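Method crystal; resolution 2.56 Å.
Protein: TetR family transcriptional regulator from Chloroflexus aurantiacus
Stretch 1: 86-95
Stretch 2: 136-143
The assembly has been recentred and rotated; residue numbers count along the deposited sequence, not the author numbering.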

# COMPACT_ATOMS: atom_id res chain seq x y z
N ASP A 86 -9.14 -10.43 20.53
CA ASP A 86 -8.63 -11.60 19.81
C ASP A 86 -7.69 -11.17 18.69
O ASP A 86 -8.03 -10.26 17.92
CB ASP A 86 -9.80 -12.41 19.24
CG ASP A 86 -9.40 -13.73 18.63
OD1 ASP A 86 -9.07 -14.66 19.39
OD2 ASP A 86 -9.50 -13.87 17.39
N MSE A 87 -6.51 -11.81 18.60
CA MSE A 87 -5.51 -11.50 17.58
C MSE A 87 -6.02 -11.74 16.16
O MSE A 87 -5.76 -10.93 15.27
CB MSE A 87 -4.22 -12.30 17.82
CG MSE A 87 -3.02 -11.77 17.04
SE MSE A 87 -1.53 -12.97 17.09
CE MSE A 87 -2.05 -14.14 15.72
N PHE A 88 -6.76 -12.85 15.95
CA PHE A 88 -7.28 -13.19 14.63
C PHE A 88 -8.44 -12.29 14.20
O PHE A 88 -8.54 -11.95 13.03
CB PHE A 88 -7.63 -14.67 14.54
CG PHE A 88 -6.40 -15.54 14.66
CD1 PHE A 88 -5.48 -15.63 13.62
CD2 PHE A 88 -6.10 -16.19 15.85
CE1 PHE A 88 -4.31 -16.37 13.76
CE2 PHE A 88 -4.94 -16.96 15.98
CZ PHE A 88 -4.06 -17.05 14.93
N ALA A 89 -9.25 -11.84 15.17
CA ALA A 89 -10.33 -10.89 14.89
C ALA A 89 -9.73 -9.53 14.53
O ALA A 89 -10.25 -8.85 13.64
CB ALA A 89 -11.24 -10.76 16.10
N TYR A 90 -8.58 -9.18 15.15
CA TYR A 90 -7.85 -7.96 14.84
C TYR A 90 -7.19 -8.06 13.47
O TYR A 90 -7.23 -7.10 12.70
CB TYR A 90 -6.80 -7.64 15.93
CG TYR A 90 -5.84 -6.54 15.53
CD1 TYR A 90 -6.26 -5.21 15.45
CD2 TYR A 90 -4.51 -6.82 15.23
CE1 TYR A 90 -5.39 -4.20 15.04
CE2 TYR A 90 -3.63 -5.81 14.84
CZ TYR A 90 -4.07 -4.51 14.75
OH TYR A 90 -3.21 -3.52 14.36
N LEU A 91 -6.57 -9.22 13.15
CA LEU A 91 -5.92 -9.46 11.87
C LEU A 91 -6.89 -9.35 10.70
O LEU A 91 -6.53 -8.83 9.65
CB LEU A 91 -5.19 -10.81 11.85
CG LEU A 91 -3.85 -10.88 12.61
CD1 LEU A 91 -3.36 -12.29 12.71
CD2 LEU A 91 -2.79 -10.01 11.95
N ARG A 92 -8.15 -9.80 10.90
CA ARG A 92 -9.21 -9.68 9.89
C ARG A 92 -9.53 -8.20 9.64
O ARG A 92 -9.71 -7.80 8.49
CB ARG A 92 -10.48 -10.46 10.34
CG ARG A 92 -11.55 -10.58 9.25
CD ARG A 92 -12.58 -9.46 9.33
NE ARG A 92 -13.40 -9.38 8.12
CZ ARG A 92 -14.59 -9.96 7.98
NH1 ARG A 92 -15.11 -10.66 8.98
NH2 ARG A 92 -15.27 -9.83 6.85
N TRP A 93 -9.60 -7.40 10.72
CA TRP A 93 -9.83 -5.96 10.63
C TRP A 93 -8.66 -5.28 9.89
O TRP A 93 -8.90 -4.48 8.99
CB TRP A 93 -10.01 -5.35 12.04
CG TRP A 93 -10.18 -3.86 12.06
CD1 TRP A 93 -11.36 -3.17 11.99
CD2 TRP A 93 -9.14 -2.87 12.16
NE1 TRP A 93 -11.12 -1.81 12.03
CE2 TRP A 93 -9.76 -1.60 12.13
CE3 TRP A 93 -7.74 -2.94 12.29
CZ2 TRP A 93 -9.03 -0.41 12.20
CZ3 TRP A 93 -7.02 -1.76 12.35
CH2 TRP A 93 -7.66 -0.51 12.32
N LEU A 94 -7.41 -5.63 10.26
CA LEU A 94 -6.20 -5.05 9.66
C LEU A 94 -6.06 -5.45 8.18
O LEU A 94 -5.59 -4.65 7.36
CB LEU A 94 -4.96 -5.47 10.46
CG LEU A 94 -3.64 -4.76 10.11
CD1 LEU A 94 -3.70 -3.26 10.51
CD2 LEU A 94 -2.46 -5.45 10.78
N LEU A 95 -6.46 -6.69 7.83
CA LEU A 95 -6.43 -7.18 6.45
C LEU A 95 -7.46 -6.41 5.61
O LEU A 95 -7.16 -5.99 4.50
CB LEU A 95 -6.72 -8.70 6.43
CG LEU A 95 -6.53 -9.43 5.09
CD1 LEU A 95 -5.17 -9.14 4.47
CD2 LEU A 95 -6.71 -10.92 5.28
N ALA A 136 7.99 -6.92 10.84
CA ALA A 136 8.39 -6.67 12.22
C ALA A 136 7.18 -6.54 13.15
O ALA A 136 7.23 -7.02 14.29
CB ALA A 136 9.25 -5.41 12.31
N TYR A 137 6.08 -5.93 12.65
CA TYR A 137 4.84 -5.77 13.42
C TYR A 137 4.15 -7.13 13.65
O TYR A 137 3.74 -7.42 14.78
CB TYR A 137 3.89 -4.76 12.75
CG TYR A 137 2.62 -4.50 13.53
CD1 TYR A 137 2.65 -3.83 14.75
CD2 TYR A 137 1.37 -4.87 13.03
CE1 TYR A 137 1.48 -3.58 15.48
CE2 TYR A 137 0.20 -4.61 13.73
CZ TYR A 137 0.26 -3.98 14.96
OH TYR A 137 -0.89 -3.72 15.66
N PHE A 138 4.06 -7.97 12.59
CA PHE A 138 3.47 -9.30 12.70
C PHE A 138 4.25 -10.19 13.65
O PHE A 138 3.65 -10.91 14.44
CB PHE A 138 3.35 -9.97 11.32
CG PHE A 138 2.36 -9.31 10.39
CD1 PHE A 138 1.03 -9.13 10.76
CD2 PHE A 138 2.73 -8.95 9.10
CE1 PHE A 138 0.11 -8.54 9.89
CE2 PHE A 138 1.81 -8.35 8.23
CZ PHE A 138 0.51 -8.16 8.63
N LYS A 139 5.61 -10.10 13.62
CA LYS A 139 6.48 -10.87 14.52
C LYS A 139 6.20 -10.50 15.98
O LYS A 139 6.11 -11.39 16.83
CB LYS A 139 7.96 -10.65 14.16
CG LYS A 139 8.90 -11.67 14.78
CD LYS A 139 10.35 -11.38 14.44
CE LYS A 139 11.29 -12.34 15.14
NZ LYS A 139 12.70 -12.05 14.81
N GLN A 140 6.00 -9.20 16.25
CA GLN A 140 5.67 -8.69 17.59
C GLN A 140 4.32 -9.26 18.06
O GLN A 140 4.21 -9.72 19.19
CB GLN A 140 5.63 -7.15 17.58
CG GLN A 140 5.50 -6.51 18.96
CD GLN A 140 5.31 -5.00 18.89
OE1 GLN A 140 5.85 -4.31 18.00
NE2 GLN A 140 4.59 -4.44 19.84
N LEU A 141 3.30 -9.29 17.15
CA LEU A 141 1.96 -9.84 17.46
C LEU A 141 2.01 -11.33 17.75
O LEU A 141 1.34 -11.80 18.67
CB LEU A 141 0.96 -9.56 16.32
CG LEU A 141 0.60 -8.10 16.04
CD1 LEU A 141 -0.30 -8.00 14.84
CD2 LEU A 141 -0.09 -7.46 17.23
N VAL A 142 2.79 -12.10 16.94
CA VAL A 142 2.93 -13.55 17.12
C VAL A 142 3.67 -13.86 18.43
O VAL A 142 3.23 -14.74 19.18
CB VAL A 142 3.59 -14.24 15.89
CG1 VAL A 142 3.86 -15.71 16.15
CG2 VAL A 142 2.73 -14.08 14.65
N GLU A 143 4.74 -13.09 18.75
CA GLU A 143 5.49 -13.25 20.01
C GLU A 143 4.59 -12.99 21.22
O GLU A 143 4.69 -13.72 22.22
CB GLU A 143 6.72 -12.34 20.05
CG GLU A 143 7.90 -12.93 19.29
CD GLU A 143 9.04 -11.97 18.98
OE1 GLU A 143 8.77 -10.75 18.81
OE2 GLU A 143 10.18 -12.45 18.80

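Two helices run nearly antiparallel, their directions 162° apart, with axes no closer than 12.0 Å. That spacing is wide, so long side chains must fill the gap, and the residues that touch from the first helix, Met87, Tyr90, Leu91 and Leu94, recur at the three- and four-residue steps that keep one helical face turned to a partner. Tyr137, Phe138 and Leu141 answer at three- and four-residue steps, with Val142 alongside, its side chain just out of contact range. About 311 Å² is buried in total, Met87 and Leu141 each being covered most, by 58 Å².

Apolar packing does most of the work. Leu141 is the hub of the second helix: its CB points toward the first helix, and its CD1 lies 4.0 Å from Tyr90 CE2, at the edge of that ring, and 4.3 Å from Leu91 CD2. Leu91 and Phe138 are buried, which suits their wholly apolar side chains. Both leave their backbones sideways, yet with chi1 near m their ends come nearer the partner helix, and Leu91 CD2 meets Phe138 CE1 at 3.8 Å, at the ring edge. Leu94, pointing toward the other helix, sets its CD2 4.1 Å from both Tyr137 CE2 and Phe138 CE1, so one methyl serves two aromatic rings.

The t, t, p chain of Met87, present as selenomethionine, brings Met87 SE to 3.5 Å from Leu141 O and 4.3 Å from Leu141 CB. Here the backbones are closer, 7.7 Å between Met87 CA and Leu141 CA, and the unbranched Met87 chain can lie against the partner's backbone.

The one polar link across the contact is the hydrogen bond between Tyr90 OH and Tyr137 OH, 2.7 Å long. Both tyrosines adopt t chi1 and point toward the opposing helix, so each spends its ring on apolar contact, CE2 of Tyr90 lying 4.2 Å from CE2 of Tyr137, while the hydroxyls pair at their tips.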